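Local coordinates for protein RV1873 (Mycobacterium tuberculosis, PDB 2JEK) that is of unknown function but belongs to the DUF1810 family and folds as an all-helical, right-handed superhelix, at residues 37-42 against 51-56; 103-108 against 128-133; 107-112 against 120-125; 112-117 against 132-137. All coordinates share one frame; numbering follows the deposited sequence.

Contact 1 (37-42 against 51-56); sequences WMWFVF and SPLAVR
Trp39 turns its CG anti to its own carbonyl carbon (chi1 -35°), which carries the indole across to Leu53, whose CG also lies beside its backbone N and whose extended chi2 sends CD1 onto the ring. CD1 sits over one face of the indole's six-membered ring, 3.6 Å from the centroid and 16° off the normal, a CH-pi contact made by a single methyl. The methyl is shifted toward the rim, with Leu53 CD1 3.5 Å from Trp39 CZ2. The pyrrole end meets Ala54, with Trp39 CD1 3.9 Å from Ala54 CA and 4.2 Å from Ala54 CB. No hydrogen bond joins the two segments. The first turn of helix 52-56 is fixed from within: Ser51 is its N-cap, and Ala54 N donates to Ser51 OG at 3.1 Å in a nearly straight bond (163°). Trp39 NE1 gives a weak hydrogen bond to a glycerol molecule, probably from the crystallisation liquor, that also lies beside Ala54. Trp39 thus links the short helix 38-41 to helix 52-56, while Met38 and Phe42 of the same segment pack on helix 101-115 and Trp37 and Val41 on helix 21-29.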
loop_
_atom_site.group_PDB
_atom_site.type_symbol
_atom_site.label_atom_id
_atom_site.label_comp_id
_atom_site.label_asym_id
_atom_site.label_seq_id
_atom_site.Cartn_x
_atom_site.Cartn_y
_atom_site.Cartn_z
ATOM N N TRP A 37 11.121 2.943 -0.094
ATOM C CA TRP A 37 9.907 3.734 -0.254
ATOM C C TRP A 37 8.604 3.054 0.156
ATOM O O TRP A 37 7.539 3.617 -0.067
ATOM C CB TRP A 37 9.787 4.252 -1.694
ATOM C CG TRP A 37 10.079 3.261 -2.814
ATOM C CD1 TRP A 37 11.160 3.279 -3.655
ATOM C CD2 TRP A 37 9.256 2.163 -3.248
ATOM N NE1 TRP A 37 11.067 2.264 -4.574
ATOM C CE2 TRP A 37 9.916 1.556 -4.344
ATOM C CE3 TRP A 37 8.033 1.627 -2.813
ATOM C CZ2 TRP A 37 9.383 0.449 -5.020
ATOM C CZ3 TRP A 37 7.503 0.526 -3.489
ATOM C CH2 TRP A 37 8.185 -0.051 -4.580
ATOM N N MET A 38 8.667 1.872 0.757
ATOM C CA MET A 38 7.430 1.138 1.005
ATOM C C MET A 38 6.382 1.927 1.795
ATOM O O MET A 38 5.199 1.913 1.463
ATOM C CB MET A 38 7.696 -0.206 1.691
ATOM C CG MET A 38 6.562 -1.196 1.523
ATOM S SD MET A 38 6.389 -1.718 -0.191
ATOM C CE MET A 38 5.036 -2.892 -0.035
ATOM N N TRP A 39 6.819 2.602 2.856
ATOM C CA TRP A 39 5.914 3.202 3.833
ATOM C C TRP A 39 4.962 4.207 3.218
ATOM O O TRP A 39 3.832 4.360 3.687
ATOM C CB TRP A 39 6.669 3.872 4.990
ATOM C CG TRP A 39 7.930 3.178 5.403
ATOM C CD1 TRP A 39 8.085 2.260 6.416
ATOM C CD2 TRP A 39 9.224 3.355 4.820
ATOM N NE1 TRP A 39 9.395 1.855 6.478
ATOM C CE2 TRP A 39 10.114 2.509 5.514
ATOM C CE3 TRP A 39 9.719 4.145 3.774
ATOM C CZ2 TRP A 39 11.475 2.432 5.194
ATOM C CZ3 TRP A 39 11.073 4.067 3.453
ATOM C CH2 TRP A 39 11.933 3.214 4.164
ATOM N N PHE A 40 5.418 4.894 2.174
ATOM C CA PHE A 40 4.647 6.003 1.617
ATOM C C PHE A 40 4.178 5.761 0.175
ATOM O O PHE A 40 3.621 6.653 -0.452
ATOM C CB PHE A 40 5.394 7.340 1.788
ATOM C CG PHE A 40 6.806 7.334 1.282
ATOM C CD1 PHE A 40 7.077 7.427 -0.083
ATOM C CD2 PHE A 40 7.875 7.242 2.174
ATOM C CE1 PHE A 40 8.381 7.434 -0.554
ATOM C CE2 PHE A 40 9.192 7.265 1.712
ATOM C CZ PHE A 40 9.437 7.350 0.341
ATOM N N VAL A 41 4.401 4.537 -0.323
ATOM C CA VAL A 41 3.883 4.085 -1.630
ATOM C C VAL A 41 2.725 3.081 -1.436
ATOM O O VAL A 41 1.714 3.161 -2.140
ATOM C CB VAL A 41 5.012 3.466 -2.501
ATOM C CG1 VAL A 41 4.456 2.788 -3.769
ATOM C CG2 VAL A 41 6.019 4.541 -2.884
ATOM N N PHE A 42 2.888 2.147 -0.488
ATOM C CA PHE A 42 1.835 1.204 -0.143
ATOM C C PHE A 42 1.557 1.379 1.343
ATOM O O PHE A 42 2.017 0.587 2.173
ATOM C CB PHE A 42 2.280 -0.235 -0.451
ATOM C CG PHE A 42 2.292 -0.566 -1.916
ATOM C CD1 PHE A 42 1.099 -0.695 -2.628
ATOM C CD2 PHE A 42 3.494 -0.769 -2.578
ATOM C CE1 PHE A 42 1.105 -1.027 -3.978
ATOM C CE2 PHE A 42 3.501 -1.112 -3.940
ATOM C CZ PHE A 42 2.314 -1.236 -4.635
ATOM N N SER A 51 8.836 1.838 13.863
ATOM C CA SER A 51 9.904 2.785 13.523
ATOM C C SER A 51 9.311 4.174 13.272
ATOM O O SER A 51 8.163 4.274 12.827
ATOM C CB SER A 51 10.681 2.311 12.297
ATOM O OG SER A 51 9.880 2.424 11.132
ATOM N N PRO A 52 10.063 5.251 13.595
ATOM C CA PRO A 52 9.595 6.592 13.232
ATOM C C PRO A 52 9.035 6.720 11.802
ATOM O O PRO A 52 7.995 7.352 11.642
ATOM C CB PRO A 52 10.838 7.463 13.449
ATOM C CG PRO A 52 11.520 6.795 14.606
ATOM C CD PRO A 52 11.331 5.308 14.358
ATOM N N LEU A 53 9.681 6.117 10.799
ATOM C CA LEU A 53 9.169 6.122 9.414
ATOM C C LEU A 53 7.824 5.434 9.276
ATOM O O LEU A 53 6.902 5.971 8.656
ATOM C CB LEU A 53 10.148 5.448 8.439
ATOM C CG LEU A 53 11.270 6.293 7.844
ATOM C CD1 LEU A 53 12.130 5.437 6.942
ATOM C CD2 LEU A 53 10.717 7.481 7.081
ATOM N N ALA A 54 7.724 4.226 9.811
ATOM C CA ALA A 54 6.472 3.493 9.780
ATOM C C ALA A 54 5.357 4.270 10.485
ATOM O O ALA A 54 4.219 4.306 10.010
ATOM C CB ALA A 54 6.642 2.124 10.390
ATOM N N VAL A 55 5.677 4.916 11.606
ATOM C CA VAL A 55 4.666 5.677 12.342
ATOM C C VAL A 55 4.242 6.933 11.569
ATOM O O VAL A 55 3.052 7.168 11.367
ATOM C CB VAL A 55 5.140 6.031 13.775
ATOM C CG1 VAL A 55 4.102 6.876 14.499
ATOM C CG2 VAL A 55 5.400 4.742 14.569
ATOM N N ARG A 56 5.219 7.709 11.119
ATOM C CA ARG A 56 4.977 8.944 10.355
ATOM C C ARG A 56 4.057 8.705 9.163
ATOM O O ARG A 56 3.094 9.449 8.943
ATOM C CB ARG A 56 6.331 9.475 9.877
ATOM C CG ARG A 56 6.347 10.812 9.198
ATOM C CD ARG A 56 7.798 11.267 9.042
ATOM N NE ARG A 56 8.529 11.157 10.309
ATOM C CZ ARG A 56 9.698 10.541 10.474
ATOM N NH1 ARG A 56 10.340 9.982 9.459
ATOM N NH2 ARG A 56 10.244 10.498 11.676
#

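Contact 2 (103-108 against 128-133); sequences LKLCSS and KYYGGG. With SO4 (sulfate ion), chain B.
Tyr130 OH bonds to the backbone O of Asp102, just before segment 103-108, while across the contact it rests against Leu105, its oxygen 3.5 Å from Leu105 CB. The phenol thus reaches the first turn of helix 101-115 with its polar atom satisfied and its ring laid against Leu105 and Cys106. Cys106 lies over one face of that ring. Its CB is 3.6 Å from Tyr130 CE1, displaced toward the rim, and the sulfur follows it as a sulfur-aromatic contact, with Cys106 SG 4.4 Å from the Tyr130 ring centroid and 22° off the normal. With SG anti to the Cys106 backbone N (chi1 -175°), the sulfur stays over the same face as CB. Leu105 CD2 comes instead to the ring edge, near its plane, 4.5 Å from Tyr130 CE2. Tyr130 is where the chain leaves helix 120-129, and it begins a type I' beta turn closed by Gly133 N donating to Tyr130 O at 2.9 Å; Gly131 and Gly132 hold its two central positions with positive phi. At the other end of segment 128-133, the extended Lys128 side chain carries NZ to a sulfate ion, probably from the crystallisation liquor, bonding to its O2 at 2.9 Å and weakly to O4. Gln89 also binds this sulfate, and Lys128 NZ has further acceptors in the carbonyls of Asn86 and Val88.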
loop_
_atom_site.group_PDB
_atom_site.type_symbol
_atom_site.label_atom_id
_atom_site.label_comp_id
_atom_site.label_asym_id
_atom_site.label_seq_id
_atom_site.Cartn_x
_atom_site.Cartn_y
_atom_site.Cartn_z
ATOM N N LEU A 103 4.834 -8.435 3.724
ATOM C CA LEU A 103 3.816 -8.267 4.751
ATOM C C LEU A 103 3.255 -6.852 4.719
ATOM O O LEU A 103 2.045 -6.649 4.894
ATOM C CB LEU A 103 4.382 -8.583 6.135
ATOM C CG LEU A 103 5.007 -9.972 6.313
ATOM C CD1 LEU A 103 5.458 -10.194 7.757
ATOM C CD2 LEU A 103 4.051 -11.077 5.867
ATOM N N LYS A 104 4.127 -5.871 4.492
ATOM C CA LYS A 104 3.678 -4.492 4.355
ATOM C C LYS A 104 2.650 -4.355 3.229
ATOM O O LYS A 104 1.627 -3.679 3.393
ATOM C CB LYS A 104 4.867 -3.560 4.117
ATOM C CG LYS A 104 5.715 -3.315 5.358
ATOM C CD LYS A 104 6.741 -2.206 5.112
ATOM C CE LYS A 104 7.592 -1.920 6.345
ATOM N NZ LYS A 104 6.783 -1.364 7.457
ATOM N N LEU A 105 2.901 -5.016 2.102
ATOM C CA LEU A 105 1.984 -4.944 0.977
ATOM C C LEU A 105 0.660 -5.589 1.334
ATOM O O LEU A 105 -0.409 -5.038 1.055
ATOM C CB LEU A 105 2.579 -5.622 -0.242
ATOM C CG LEU A 105 1.710 -5.574 -1.504
ATOM C CD1 LEU A 105 1.396 -4.155 -1.935
ATOM C CD2 LEU A 105 2.399 -6.307 -2.628
ATOM N N CYS A 106 0.715 -6.754 1.965
ATOM C CA CYS A 106 -0.519 -7.388 2.409
ATOM C C CYS A 106 -1.333 -6.447 3.305
ATOM O O CYS A 106 -2.549 -6.303 3.137
ATOM C CB CYS A 106 -0.202 -8.695 3.129
ATOM S SG CYS A 106 -1.674 -9.600 3.585
ATOM N N SER A 107 -0.673 -5.809 4.268
ATOM C CA SER A 107 -1.344 -4.880 5.167
ATOM C C SER A 107 -1.955 -3.703 4.417
ATOM O O SER A 107 -3.067 -3.271 4.726
ATOM C CB SER A 107 -0.374 -4.357 6.224
ATOM O OG SER A 107 0.151 -5.445 6.982
ATOM N N SER A 108 -1.216 -3.175 3.438
ATOM C CA SER A 108 -1.708 -2.059 2.635
ATOM C C SER A 108 -2.946 -2.465 1.830
ATOM O O SER A 108 -3.966 -1.774 1.835
ATOM C CB SER A 108 -0.602 -1.547 1.709
ATOM O OG SER A 108 -1.037 -0.403 0.984
ATOM N N LYS A 128 -4.231 -13.107 -5.970
ATOM C CA LYS A 128 -3.165 -13.642 -6.813
ATOM C C LYS A 128 -1.948 -14.062 -6.001
ATOM O O LYS A 128 -1.320 -15.101 -6.270
ATOM C CB LYS A 128 -2.744 -12.611 -7.873
ATOM C CG LYS A 128 -1.594 -13.095 -8.753
ATOM C CD LYS A 128 -1.406 -12.211 -9.961
ATOM C CE LYS A 128 -0.151 -12.591 -10.738
ATOM N NZ LYS A 128 -0.022 -11.814 -11.998
ATOM N N TYR A 129 -1.612 -13.249 -5.006
ATOM C CA TYR A 129 -0.318 -13.370 -4.339
ATOM C C TYR A 129 -0.350 -13.855 -2.893
ATOM O O TYR A 129 0.696 -14.273 -2.372
ATOM C CB TYR A 129 0.394 -12.025 -4.368
ATOM C CG TYR A 129 0.875 -11.622 -5.720
ATOM C CD1 TYR A 129 1.984 -12.249 -6.298
ATOM C CD2 TYR A 129 0.263 -10.575 -6.411
ATOM C CE1 TYR A 129 2.450 -11.868 -7.535
ATOM C CE2 TYR A 129 0.724 -10.177 -7.661
ATOM C CZ TYR A 129 1.821 -10.830 -8.222
ATOM O OH TYR A 129 2.281 -10.425 -9.442
ATOM N N TYR A 130 -1.517 -13.795 -2.251
ATOM C CA TYR A 130 -1.637 -14.126 -0.824
ATOM C C TYR A 130 -2.734 -15.157 -0.570
ATOM O O TYR A 130 -3.272 -15.232 0.529
ATOM C CB TYR A 130 -1.906 -12.873 0.024
ATOM C CG TYR A 130 -0.774 -11.863 -0.018
ATOM C CD1 TYR A 130 0.276 -11.931 0.895
ATOM C CD2 TYR A 130 -0.739 -10.873 -0.995
ATOM C CE1 TYR A 130 1.334 -11.009 0.840
ATOM C CE2 TYR A 130 0.301 -9.958 -1.069
ATOM C CZ TYR A 130 1.333 -10.022 -0.144
ATOM O OH TYR A 130 2.339 -9.093 -0.253
ATOM N N GLY A 131 -3.091 -15.903 -1.613
ATOM C CA GLY A 131 -4.134 -16.940 -1.499
ATOM C C GLY A 131 -5.493 -16.420 -1.050
ATOM O O GLY A 131 -6.274 -17.147 -0.438
ATOM N N GLY A 132 -5.777 -15.148 -1.350
ATOM C CA GLY A 132 -7.024 -14.516 -0.945
ATOM C C GLY A 132 -7.067 -14.093 0.510
ATOM O O GLY A 132 -8.112 -13.637 0.999
ATOM N N GLY A 133 -5.937 -14.265 1.193
ATOM C CA GLY A 133 -5.822 -13.967 2.611
ATOM C C GLY A 133 -5.647 -12.483 2.852
ATOM O O GLY A 133 -5.387 -11.715 1.918
HETATM S S SO4 B . -2.683 -12.650 -14.258
HETATM O O1 SO4 B . -3.025 -13.305 -15.520
HETATM O O2 SO4 B . -1.813 -13.514 -13.466
HETATM O O3 SO4 B . -3.896 -12.317 -13.518
HETATM O O4 SO4 B . -1.943 -11.426 -14.578
#

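Contact 3 (107-112 against 120-125); sequences SSMTLF and QDFVAL
Phe122 and Met109 bury the most surface here, followed by Phe112, and the ring of Phe122 organises the others. The backbones come close at this point, with Met109 CA 5.1 Å from Phe122 CA. Phe112 offers its CB rather than its ring: the methylene sits over the centre of one Phe122 face, 3.9 Å from the centroid and 13° off the normal, in a CH-pi contact. The Phe112 phenyl group leads away from there to pack on Ala65 and Leu69 of helix 62-70. Over the opposite face of Phe122 lies Asp121 OD1, which also accepts a weak bond from Phe122 N. Met109 approaches from a third direction, at the ring edge. Its SD is 3.7 Å from Phe122 CD1 and lies near the ring plane, an edge-on Met-aromatic contact. The bend at chi2 (-61°) brings SD between Phe122 and Leu125; Met109 SD is 4.0 Å from Leu125 CD1. Leu125, one turn further along its helix, also touches the methionine stem, its CD2 lying 4.1 Å from Met109 CG. All four touching residues are buried, and helix 74-87 adds Thr82, which touches both Met109 and Phe122. The segment axes approach to 8.8 Å with 141° between their directions. Helices 101-115 and 120-129 follow each other in the chain, and their apolar, roughly antiparallel packing is that of a helical hairpin within this all-helical superhelix.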
loop_
_atom_site.group_PDB
_atom_site.type_symbol
_atom_site.label_atom_id
_atom_site.label_comp_id
_atom_site.label_asym_id
_atom_site.label_seq_id
_atom_site.Cartn_x
_atom_site.Cartn_y
_atom_site.Cartn_z
ATOM N N SER A 107 -0.673 -5.809 4.268
ATOM C CA SER A 107 -1.344 -4.880 5.167
ATOM C C SER A 107 -1.955 -3.703 4.417
ATOM O O SER A 107 -3.067 -3.271 4.726
ATOM C CB SER A 107 -0.374 -4.357 6.224
ATOM O OG SER A 107 0.151 -5.445 6.982
ATOM N N SER A 108 -1.216 -3.175 3.438
ATOM C CA SER A 108 -1.708 -2.059 2.635
ATOM C C SER A 108 -2.946 -2.465 1.830
ATOM O O SER A 108 -3.966 -1.774 1.835
ATOM C CB SER A 108 -0.602 -1.547 1.709
ATOM O OG SER A 108 -1.037 -0.403 0.984
ATOM N N MET A 109 -2.874 -3.588 1.135
ATOM C CA MET A 109 -4.015 -4.039 0.332
ATOM C C MET A 109 -5.234 -4.344 1.208
ATOM O O MET A 109 -6.366 -4.051 0.826
ATOM C CB MET A 109 -3.638 -5.265 -0.509
ATOM C CG MET A 109 -2.529 -5.022 -1.549
ATOM S SD MET A 109 -2.967 -3.770 -2.783
ATOM C CE MET A 109 -2.286 -2.261 -2.078
ATOM N N THR A 110 -4.996 -4.916 2.382
ATOM C CA THR A 110 -6.079 -5.256 3.313
ATOM C C THR A 110 -6.793 -3.974 3.741
ATOM O O THR A 110 -8.023 -3.900 3.714
ATOM C CB THR A 110 -5.538 -6.011 4.536
ATOM O OG1 THR A 110 -4.961 -7.245 4.094
ATOM C CG2 THR A 110 -6.647 -6.310 5.541
ATOM N N LEU A 111 -6.015 -2.962 4.113
ATOM C CA LEU A 111 -6.571 -1.671 4.513
ATOM C C LEU A 111 -7.398 -1.034 3.398
ATOM O O LEU A 111 -8.562 -0.665 3.607
ATOM C CB LEU A 111 -5.434 -0.729 4.916
ATOM C CG LEU A 111 -5.813 0.742 5.144
ATOM C CD1 LEU A 111 -6.836 0.890 6.260
ATOM C CD2 LEU A 111 -4.570 1.576 5.432
ATOM N N PHE A 112 -6.811 -0.897 2.213
ATOM C CA PHE A 112 -7.497 -0.174 1.147
ATOM C C PHE A 112 -8.672 -0.968 0.583
ATOM O O PHE A 112 -9.680 -0.385 0.185
ATOM C CB PHE A 112 -6.499 0.334 0.106
ATOM C CG PHE A 112 -5.691 1.486 0.613
ATOM C CD1 PHE A 112 -6.260 2.761 0.659
ATOM C CD2 PHE A 112 -4.393 1.311 1.098
ATOM C CE1 PHE A 112 -5.546 3.848 1.160
ATOM C CE2 PHE A 112 -3.679 2.394 1.609
ATOM C CZ PHE A 112 -4.246 3.665 1.636
ATOM N N GLN A 120 -11.410 -3.701 -6.547
ATOM C CA GLN A 120 -11.112 -4.870 -7.337
ATOM C C GLN A 120 -9.613 -5.121 -7.496
ATOM O O GLN A 120 -9.176 -6.260 -7.456
ATOM C CB GLN A 120 -11.823 -4.799 -8.694
ATOM C CG GLN A 120 -11.559 -3.527 -9.521
ATOM C CD GLN A 120 -12.562 -2.384 -9.281
ATOM O OE1 GLN A 120 -12.639 -1.445 -10.082
ATOM N NE2 GLN A 120 -13.328 -2.460 -8.192
ATOM N N ASP A 121 -8.823 -4.063 -7.655
ATOM C CA ASP A 121 -7.389 -4.266 -7.831
ATOM C C ASP A 121 -6.692 -4.702 -6.536
ATOM O O ASP A 121 -5.796 -5.547 -6.582
ATOM C CB ASP A 121 -6.693 -3.065 -8.478
ATOM C CG ASP A 121 -7.008 -1.754 -7.804
ATOM O OD1 ASP A 121 -7.903 -1.678 -6.934
ATOM O OD2 ASP A 121 -6.349 -0.757 -8.181
ATOM N N PHE A 122 -7.115 -4.151 -5.403
ATOM C CA PHE A 122 -6.533 -4.516 -4.110
ATOM C C PHE A 122 -6.850 -5.969 -3.797
ATOM O O PHE A 122 -5.970 -6.732 -3.407
ATOM C CB PHE A 122 -7.049 -3.601 -2.989
ATOM C CG PHE A 122 -6.953 -2.116 -3.302
ATOM C CD1 PHE A 122 -5.764 -1.562 -3.777
ATOM C CD2 PHE A 122 -8.051 -1.278 -3.115
ATOM C CE1 PHE A 122 -5.657 -0.199 -4.076
ATOM C CE2 PHE A 122 -7.957 0.093 -3.409
ATOM C CZ PHE A 122 -6.753 0.624 -3.891
ATOM N N VAL A 123 -8.107 -6.350 -3.994
ATOM C CA VAL A 123 -8.542 -7.713 -3.716
ATOM C C VAL A 123 -7.913 -8.686 -4.709
ATOM O O VAL A 123 -7.513 -9.786 -4.324
ATOM C CB VAL A 123 -10.083 -7.829 -3.697
ATOM C CG1 VAL A 123 -10.483 -9.239 -3.312
ATOM C CG2 VAL A 123 -10.659 -6.864 -2.685
ATOM N N ALA A 124 -7.787 -8.276 -5.967
ATOM C CA ALA A 124 -7.120 -9.099 -6.981
ATOM C C ALA A 124 -5.678 -9.403 -6.586
ATOM O O ALA A 124 -5.192 -10.523 -6.792
ATOM C CB ALA A 124 -7.165 -8.435 -8.348
ATOM N N LEU A 125 -4.990 -8.414 -6.012
ATOM C CA LEU A 125 -3.596 -8.620 -5.603
ATOM C C LEU A 125 -3.558 -9.658 -4.473
ATOM O O LEU A 125 -2.748 -10.597 -4.502
ATOM C CB LEU A 125 -2.927 -7.297 -5.202
ATOM C CG LEU A 125 -1.390 -7.298 -5.197
ATOM C CD1 LEU A 125 -0.881 -5.881 -5.392
ATOM C CD2 LEU A 125 -0.823 -7.888 -3.900
#

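Contact 4 (112-117 against 132-137); sequences FARATD and GGEDRR
A surface salt bridge between Arg114 and Glu134 ties the last turn of helix 101-115 to the loop leading into helix 136-143. The guanidinium meets the carboxylate side-on, through NE and one terminal nitrogen, each directed to a different oxygen. Arg114 NH2 lies 2.9 Å from Glu134 OE1, and Arg114 NE lies 3.1 Å from Glu134 OE2. Both oxygens are met on their syn sides, and the two flat groups are almost coplanar, 6° apart, though each oxygen is tilted somewhat out of the guanidinium plane. Two parallel bonds of this kind limit rotation of either group against the other. The bonds are moderately bent, with N-H...O angles of 150° at NE and 143° at NH2. Arg114 reaches this position through a kink at chi2, whereas the Glu134 chain runs extended beyond CG to meet it at about a right angle. The same loop is fastened beside the bridge by Thr110 of helix 101-115, whose OG1 accepts from Asp135 N. Asp135 is in turn the N-cap of helix 136-143, and its OD2 is hydrogen-bonded to Thr138 OG1. Helix 136-143 adds apolar contacts: Val139 touches both partners and Leu142 touches Arg114. Ala113, the neighbour of Arg114, packs instead on Phe122 and Val123 of helix 120-129, so the end of helix 101-115 lies between the two helices that follow it.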
loop_
_atom_site.group_PDB
_atom_site.type_symbol
_atom_site.label_atom_id
_atom_site.label_comp_id
_atom_site.label_asym_id
_atom_site.label_seq_id
_atom_site.Cartn_x
_atom_site.Cartn_y
_atom_site.Cartn_z
ATOM N N PHE A 112 -6.811 -0.897 2.213
ATOM C CA PHE A 112 -7.497 -0.174 1.147
ATOM C C PHE A 112 -8.672 -0.968 0.583
ATOM O O PHE A 112 -9.680 -0.385 0.185
ATOM C CB PHE A 112 -6.499 0.334 0.106
ATOM C CG PHE A 112 -5.691 1.486 0.613
ATOM C CD1 PHE A 112 -6.260 2.761 0.659
ATOM C CD2 PHE A 112 -4.393 1.311 1.098
ATOM C CE1 PHE A 112 -5.546 3.848 1.160
ATOM C CE2 PHE A 112 -3.679 2.394 1.609
ATOM C CZ PHE A 112 -4.246 3.665 1.636
ATOM N N ALA A 113 -8.592 -2.293 0.631
ATOM C CA ALA A 113 -9.745 -3.114 0.272
ATOM C C ALA A 113 -10.937 -2.900 1.205
ATOM O O ALA A 113 -12.088 -3.028 0.772
ATOM C CB ALA A 113 -9.362 -4.585 0.217
ATOM N N ARG A 114 -10.671 -2.582 2.471
ATOM C CA ARG A 114 -11.733 -2.335 3.443
ATOM C C ARG A 114 -12.223 -0.895 3.378
ATOM O O ARG A 114 -13.316 -0.576 3.857
ATOM C CB ARG A 114 -11.266 -2.672 4.861
ATOM C CG ARG A 114 -10.933 -4.143 5.114
ATOM C CD ARG A 114 -12.151 -5.031 5.312
ATOM N NE ARG A 114 -11.757 -6.419 5.581
ATOM C CZ ARG A 114 -12.524 -7.317 6.198
ATOM N NH1 ARG A 114 -13.736 -6.987 6.635
ATOM N NH2 ARG A 114 -12.073 -8.549 6.388
ATOM N N ALA A 115 -11.423 -0.027 2.769
ATOM C CA ALA A 115 -11.737 1.398 2.708
ATOM C C ALA A 115 -12.799 1.737 1.664
ATOM O O ALA A 115 -13.522 2.730 1.798
ATOM C CB ALA A 115 -10.462 2.208 2.463
ATOM N N THR A 116 -12.881 0.925 0.614
ATOM C CA THR A 116 -13.834 1.160 -0.462
ATOM C C THR A 116 -14.326 -0.161 -1.041
ATOM O O THR A 116 -13.587 -1.144 -1.055
ATOM C CB THR A 116 -13.212 2.031 -1.587
ATOM O OG1 THR A 116 -14.197 2.262 -2.597
ATOM C CG2 THR A 116 -11.995 1.333 -2.213
ATOM N N ASP A 117 -15.570 -0.184 -1.522
ATOM C CA ASP A 117 -16.079 -1.352 -2.241
ATOM C C ASP A 117 -15.565 -1.416 -3.679
ATOM O O ASP A 117 -15.625 -2.474 -4.308
ATOM C CB ASP A 117 -17.610 -1.407 -2.188
ATOM C CG ASP A 117 -18.132 -1.729 -0.798
ATOM O OD1 ASP A 117 -17.343 -2.179 0.068
ATOM O OD2 ASP A 117 -19.341 -1.532 -0.563
ATOM N N GLY A 132 -5.777 -15.148 -1.350
ATOM C CA GLY A 132 -7.024 -14.516 -0.945
ATOM C C GLY A 132 -7.067 -14.093 0.510
ATOM O O GLY A 132 -8.112 -13.637 0.999
ATOM N N GLY A 133 -5.937 -14.265 1.193
ATOM C CA GLY A 133 -5.822 -13.967 2.611
ATOM C C GLY A 133 -5.647 -12.483 2.852
ATOM O O GLY A 133 -5.387 -11.715 1.918
ATOM N N GLU A 134 -5.784 -12.094 4.116
ATOM C CA GLU A 134 -5.727 -10.699 4.534
ATOM C C GLU A 134 -4.790 -10.554 5.717
ATOM O O GLU A 134 -4.495 -11.525 6.412
ATOM C CB GLU A 134 -7.109 -10.226 4.965
ATOM C CG GLU A 134 -8.063 -9.892 3.833
ATOM C CD GLU A 134 -9.371 -9.324 4.344
ATOM O OE1 GLU A 134 -10.178 -10.097 4.902
ATOM O OE2 GLU A 134 -9.592 -8.102 4.197
ATOM N N ASP A 135 -4.343 -9.328 5.964
ATOM C CA ASP A 135 -3.502 -9.066 7.108
ATOM C C ASP A 135 -4.346 -9.095 8.368
ATOM O O ASP A 135 -5.206 -8.245 8.573
ATOM C CB ASP A 135 -2.818 -7.713 6.960
ATOM C CG ASP A 135 -1.805 -7.467 8.029
ATOM O OD1 ASP A 135 -0.817 -8.233 8.090
ATOM O OD2 ASP A 135 -1.977 -6.515 8.814
ATOM N N ARG A 136 -4.071 -10.094 9.198
ATOM C CA ARG A 136 -4.801 -10.346 10.429
ATOM C C ARG A 136 -4.879 -9.124 11.348
ATOM O O ARG A 136 -5.945 -8.770 11.839
ATOM C CB ARG A 136 -4.120 -11.503 11.158
ATOM C CG ARG A 136 -4.765 -11.866 12.478
ATOM C CD ARG A 136 -4.093 -13.081 13.111
ATOM N NE ARG A 136 -3.964 -14.208 12.184
ATOM C CZ ARG A 136 -4.976 -14.923 11.688
ATOM N NH1 ARG A 136 -6.238 -14.646 12.006
ATOM N NH2 ARG A 136 -4.719 -15.921 10.857
ATOM N N ARG A 137 -3.734 -8.489 11.552
ATOM C CA ARG A 137 -3.639 -7.361 12.468
ATOM C C ARG A 137 -4.413 -6.148 11.940
ATOM O O ARG A 137 -5.026 -5.419 12.715
ATOM C CB ARG A 137 -2.173 -7.020 12.738
ATOM C CG ARG A 137 -1.425 -8.114 13.528
ATOM C CD ARG A 137 0.075 -7.875 13.521
ATOM N NE ARG A 137 0.469 -6.822 14.455
ATOM C CZ ARG A 137 1.450 -5.946 14.240
ATOM N NH1 ARG A 137 2.147 -5.969 13.107
ATOM N NH2 ARG A 137 1.718 -5.028 15.157
#

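How the contacts relate
Helix 101-115 runs through contacts 2, 3 and 4, meeting helix 120-129 in contact 3, the turn after it in contact 2 and the loop before helix 136-143 in contact 4. Contacts 2 and 3 are buried and rest on sulfur and CH groups around an aromatic ring; they meet where Leu125 touches Tyr130 and Leu105. Contact 4, about 6 Å from contact 3 between centres, lies at the surface and is ionic. Asp135 joins it to contacts 2 and 3 through a probable hydrogen bond to Ser107. Contact 1 stands apart, about 17 Å from contacts 2 and 3 between centres, and is partly buried, but Phe42 of its first segment packs on Leu105 and Met109.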